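Long-range contacts in cytochrome c' (PDB 2J8W), which carries a high-spin heme c without a sixth iron ligand and belongs to the electron-transfer proteins, although its exact function is unknown: residues 59-64 with 74-78; 92-96 with 111-115. Residues are numbered along the deposited sequence.

Contact 1 of 2, residues 59-64 with 74-78; sequences FGPGTD and AVWSD
Residues 59-64 form an irregular loop that curls round the indole of Trp76, on the short helix 74-77. The nearest CA atoms are those of Phe59 and Val75, 8.0 Å apart. Gly60 to Thr63 make a type II beta turn; its third position is Gly62, whose positive phi of 78° best suits a residue without a side chain. Hydrogen bonds converge on Gly60 O: it accepts Trp76 NE1 at 3.2 Å and Thr63 OG1 at 2.7 Å, while Trp76 NE1 also makes a weak bond to Phe59 O at 3.2 Å. The loop, tied to helix 74-77 through the indole NH, contributes Phe59 to the heme pocket of the cytochrome c' bundle, and Thr63 O accepts NH2 of the heme-binding Arg12. CH-pi packing sets Asp64 CB 3.4 Å from the centroid of the Trp76 six-membered ring, over its face. Among apolar contacts, Phe59 CD1 (chi1 m) lies 3.8 Å from Val75 CG1 and 4.1 Å from CZ2 of Trp76, whose chi1 is also m.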
loop_
_atom_site.group_PDB
_atom_site.type_symbol
_atom_site.label_atom_id
_atom_site.label_comp_id
_atom_site.label_asym_id
_atom_site.label_seq_id
_atom_site.Cartn_x
_atom_site.Cartn_y
_atom_site.Cartn_z
ATOM N N PHE A 59 -9.655 7.149 -9.069
ATOM C CA PHE A 59 -9.871 8.439 -9.746
ATOM C C PHE A 59 -11.268 8.457 -10.401
ATOM O O PHE A 59 -11.442 8.964 -11.510
ATOM C CB PHE A 59 -8.796 8.751 -10.794
ATOM C CG PHE A 59 -7.431 9.046 -10.243
ATOM C CD1 PHE A 59 -7.033 10.349 -10.002
ATOM C CD2 PHE A 59 -6.520 8.023 -10.020
ATOM C CE1 PHE A 59 -5.759 10.620 -9.540
ATOM C CE2 PHE A 59 -5.256 8.285 -9.573
ATOM C CZ PHE A 59 -4.867 9.561 -9.304
ATOM N N GLY A 60 -12.245 7.912 -9.699
ATOM C CA GLY A 60 -13.605 7.891 -10.176
ATOM C C GLY A 60 -14.252 9.250 -10.222
ATOM O O GLY A 60 -13.680 10.273 -9.823
ATOM N N PRO A 61 -15.503 9.285 -10.723
ATOM C CA PRO A 61 -16.253 10.535 -10.786
ATOM C C PRO A 61 -16.320 11.220 -9.410
ATOM O O PRO A 61 -16.550 10.542 -8.416
ATOM C CB PRO A 61 -17.637 10.079 -11.265
ATOM C CG PRO A 61 -17.487 8.744 -11.738
ATOM C CD PRO A 61 -16.266 8.138 -11.256
ATOM N N GLY A 62 -16.108 12.530 -9.382
ATOM C CA GLY A 62 -16.300 13.334 -8.187
ATOM C C GLY A 62 -15.180 13.245 -7.176
ATOM O O GLY A 62 -15.294 13.723 -6.057
ATOM N N THR A 63 -14.053 12.616 -7.549
ATOM C CA THR A 63 -12.912 12.477 -6.633
ATOM C C THR A 63 -11.823 13.510 -6.908
ATOM O O THR A 63 -10.644 13.264 -6.620
ATOM C CB THR A 63 -12.359 11.045 -6.667
ATOM O OG1 THR A 63 -11.781 10.769 -7.961
ATOM C CG2 THR A 63 -13.427 10.019 -6.295
ATOM N N ASP A 64 -12.184 14.702 -7.378
ATOM C CA ASP A 64 -11.221 15.672 -7.903
ATOM C C ASP A 64 -10.921 16.808 -6.969
ATOM O O ASP A 64 -10.055 17.631 -7.257
ATOM C CB ASP A 64 -11.699 16.270 -9.247
ATOM C CG ASP A 64 -12.986 17.067 -9.121
ATOM O OD1 ASP A 64 -13.966 16.492 -8.605
ATOM O OD2 ASP A 64 -12.976 18.240 -9.568
ATOM N N ALA A 74 -7.292 17.881 -15.742
ATOM C CA ALA A 74 -7.116 17.087 -16.956
ATOM C C ALA A 74 -7.289 15.591 -16.731
ATOM O O ALA A 74 -7.589 14.860 -17.683
ATOM C CB ALA A 74 -5.737 17.338 -17.550
ATOM N N VAL A 75 -7.089 15.122 -15.496
ATOM C CA VAL A 75 -7.375 13.714 -15.213
ATOM C C VAL A 75 -8.779 13.312 -15.653
ATOM O O VAL A 75 -8.971 12.232 -16.217
ATOM C CB VAL A 75 -7.188 13.416 -13.713
ATOM C CG1 VAL A 75 -7.712 12.012 -13.372
ATOM C CG2 VAL A 75 -5.704 13.502 -13.308
ATOM N N TRP A 76 -9.749 14.198 -15.387
ATOM C CA TRP A 76 -11.169 13.995 -15.747
ATOM C C TRP A 76 -11.563 14.585 -17.099
ATOM O O TRP A 76 -12.316 13.966 -17.802
ATOM C CB TRP A 76 -12.089 14.519 -14.631
ATOM C CG TRP A 76 -11.887 13.716 -13.377
ATOM C CD1 TRP A 76 -12.528 12.558 -13.021
ATOM C CD2 TRP A 76 -10.942 13.999 -12.348
ATOM N NE1 TRP A 76 -11.989 12.082 -11.820
ATOM C CE2 TRP A 76 -11.045 12.973 -11.388
ATOM C CE3 TRP A 76 -10.021 15.018 -12.148
ATOM C CZ2 TRP A 76 -10.241 12.944 -10.239
ATOM C CZ3 TRP A 76 -9.219 14.976 -11.031
ATOM C CH2 TRP A 76 -9.358 13.963 -10.079
ATOM N N SER A 77 -10.936 15.680 -17.459
ATOM C CA SER A 77 -11.301 16.370 -18.690
ATOM C C SER A 77 -10.492 15.850 -19.896
ATOM O O SER A 77 -10.898 16.050 -21.039
ATOM C CB SER A 77 -11.151 17.853 -18.511
ATOM O OG SER A 77 -9.841 18.217 -18.747
ATOM N N ASP A 78 -9.368 15.151 -19.664
ATOM C CA ASP A 78 -8.670 14.401 -20.730
ATOM C C ASP A 78 -8.554 12.938 -20.304
ATOM O O ASP A 78 -7.433 12.392 -20.106
ATOM C CB ASP A 78 -7.287 14.980 -20.989
ATOM C CG ASP A 78 -6.503 14.233 -22.065
ATOM O OD1 ASP A 78 -7.086 13.480 -22.883
ATOM O OD2 ASP A 78 -5.271 14.422 -22.064
#

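Contact 2 of 2, residues 92-96 with 111-115; sequences AVDKL and AVGET
Two helical turns pack nearly antiparallel, 92-96 from helix 79-102 and 111-115 from helix 105-126, their axes 8.4 Å apart at a signed crossing angle of -161°. CA atoms pair Leu96 with Ala111 and Ala92 with Thr115, each at 4.9 Å, a closeness that the small alanines permit. Ala111 points its methyl at the opposing backbone, with CB 3.6 Å from Leu96 CA and 3.9 Å from Leu96 CD1. Val112 (chi1 t) starts away from the partner helix, yet its CG2 still reaches Leu96 CD1 at 3.9 Å. These helices are consecutive members of the antiparallel four-helix bundle of cytochrome c'; Phe23 of helix 5-30 and Ile45 of helix 38-52 meet Leu96 in its interior. About one turn after Ala111, exposed Glu114 extends with chi1 and chi2 both t, and its OE1 forms a salt bridge to NZ of the extended Lys95 at 3.1 Å, the charges staying at the solvent-facing margin. Thr115 (chi1 m) is buried, its polarity met by the hydrogen bond from OG1 to Ala111 O at 2.8 Å. That compact side chain also lies against Ala92, with OG1 3.6 Å from Ala92 CB, and touches heme c.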
loop_
_atom_site.group_PDB
_atom_site.type_symbol
_atom_site.label_atom_id
_atom_site.label_comp_id
_atom_site.label_asym_id
_atom_site.label_seq_id
_atom_site.Cartn_x
_atom_site.Cartn_y
_atom_site.Cartn_z
ATOM N N ALA A 92 4.955 -1.022 -18.524
ATOM C CA ALA A 92 6.301 -0.937 -17.975
ATOM C C ALA A 92 6.404 -1.789 -16.724
ATOM O O ALA A 92 7.397 -2.475 -16.533
ATOM C CB ALA A 92 6.650 0.520 -17.688
ATOM N N VAL A 93 5.392 -1.745 -15.862
ATOM C CA VAL A 93 5.424 -2.535 -14.638
ATOM C C VAL A 93 5.399 -4.021 -14.979
ATOM O O VAL A 93 6.030 -4.818 -14.312
ATOM C CB VAL A 93 4.296 -2.125 -13.677
ATOM C CG1 VAL A 93 4.137 -3.170 -12.542
ATOM C CG2 VAL A 93 4.486 -0.666 -13.174
ATOM N N ASP A 94 4.691 -4.420 -16.027
ATOM C CA ASP A 94 4.719 -5.809 -16.436
ATOM C C ASP A 94 6.151 -6.230 -16.761
ATOM O O ASP A 94 6.588 -7.332 -16.410
ATOM C CB ASP A 94 3.855 -6.025 -17.688
ATOM C CG ASP A 94 2.381 -6.061 -17.412
ATOM O OD1 ASP A 94 1.988 -6.201 -16.244
ATOM O OD2 ASP A 94 1.610 -5.991 -18.421
ATOM N N LYS A 95 6.858 -5.404 -17.497
ATOM C CA LYS A 95 8.257 -5.690 -17.797
ATOM C C LYS A 95 9.125 -5.714 -16.552
ATOM O O LYS A 95 10.033 -6.534 -16.447
ATOM C CB LYS A 95 8.808 -4.673 -18.774
ATOM C CG LYS A 95 8.191 -4.740 -20.122
ATOM C CD LYS A 95 8.900 -3.742 -21.023
ATOM C CE LYS A 95 8.903 -4.105 -22.476
ATOM N NZ LYS A 95 9.980 -3.337 -23.155
ATOM N N LEU A 96 8.861 -4.820 -15.612
ATOM C CA LEU A 96 9.588 -4.814 -14.364
ATOM C C LEU A 96 9.368 -6.091 -13.608
ATOM O O LEU A 96 10.301 -6.705 -13.086
ATOM C CB LEU A 96 9.192 -3.613 -13.501
ATOM C CG LEU A 96 9.988 -3.373 -12.212
ATOM C CD1 LEU A 96 11.450 -2.986 -12.502
ATOM C CD2 LEU A 96 9.276 -2.305 -11.357
ATOM N N ALA A 111 14.008 -1.988 -17.223
ATOM C CA ALA A 111 12.603 -1.867 -16.812
ATOM C C ALA A 111 12.423 -0.753 -15.782
ATOM O O ALA A 111 11.393 -0.083 -15.762
ATOM C CB ALA A 111 12.086 -3.171 -16.296
ATOM N N VAL A 112 13.423 -0.518 -14.931
ATOM C CA VAL A 112 13.379 0.641 -14.027
ATOM C C VAL A 112 13.319 1.929 -14.843
ATOM O O VAL A 112 12.540 2.844 -14.549
ATOM C CB VAL A 112 14.568 0.644 -13.066
ATOM C CG1 VAL A 112 14.785 2.021 -12.417
ATOM C CG2 VAL A 112 14.404 -0.429 -12.017
ATOM N N GLY A 113 14.102 1.995 -15.917
ATOM C CA GLY A 113 14.057 3.198 -16.741
ATOM C C GLY A 113 12.722 3.411 -17.414
ATOM O O GLY A 113 12.160 4.516 -17.435
ATOM N N GLU A 114 12.198 2.334 -17.962
ATOM C CA GLU A 114 10.887 2.426 -18.645
ATOM C C GLU A 114 9.799 2.802 -17.640
ATOM O O GLU A 114 8.901 3.626 -17.903
ATOM C CB GLU A 114 10.589 1.084 -19.325
ATOM C CG GLU A 114 9.431 1.086 -20.291
ATOM C CD GLU A 114 9.415 -0.117 -21.248
ATOM O OE1 GLU A 114 10.130 -1.112 -21.013
ATOM O OE2 GLU A 114 8.648 -0.079 -22.241
ATOM N N THR A 115 9.826 2.171 -16.472
ATOM C CA THR A 115 8.806 2.435 -15.461
ATOM C C THR A 115 8.883 3.880 -14.986
ATOM O O THR A 115 7.886 4.594 -14.932
ATOM C CB THR A 115 8.925 1.443 -14.291
ATOM O OG1 THR A 115 8.735 0.123 -14.772
ATOM C CG2 THR A 115 7.867 1.704 -13.241
#

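Along the chain the two contacts come in series: contact 1 is complete before contact 2 begins, and helix 74-77, which carries the second half of contact 1, is followed, after Asp78, by helix 79-102, which carries the first half of contact 2. They lie on opposite sides of the chain's centre, with their own centres 26 Å apart and nearest atoms about 14 Å apart. Contact 1 joins a connecting loop to a short helix, whereas contact 2 joins two long helices of the bundle. Both border heme c, and helix 105-126, which carries the second half of contact 2, also bears the heme ligands Cys119, Cys122 and His123.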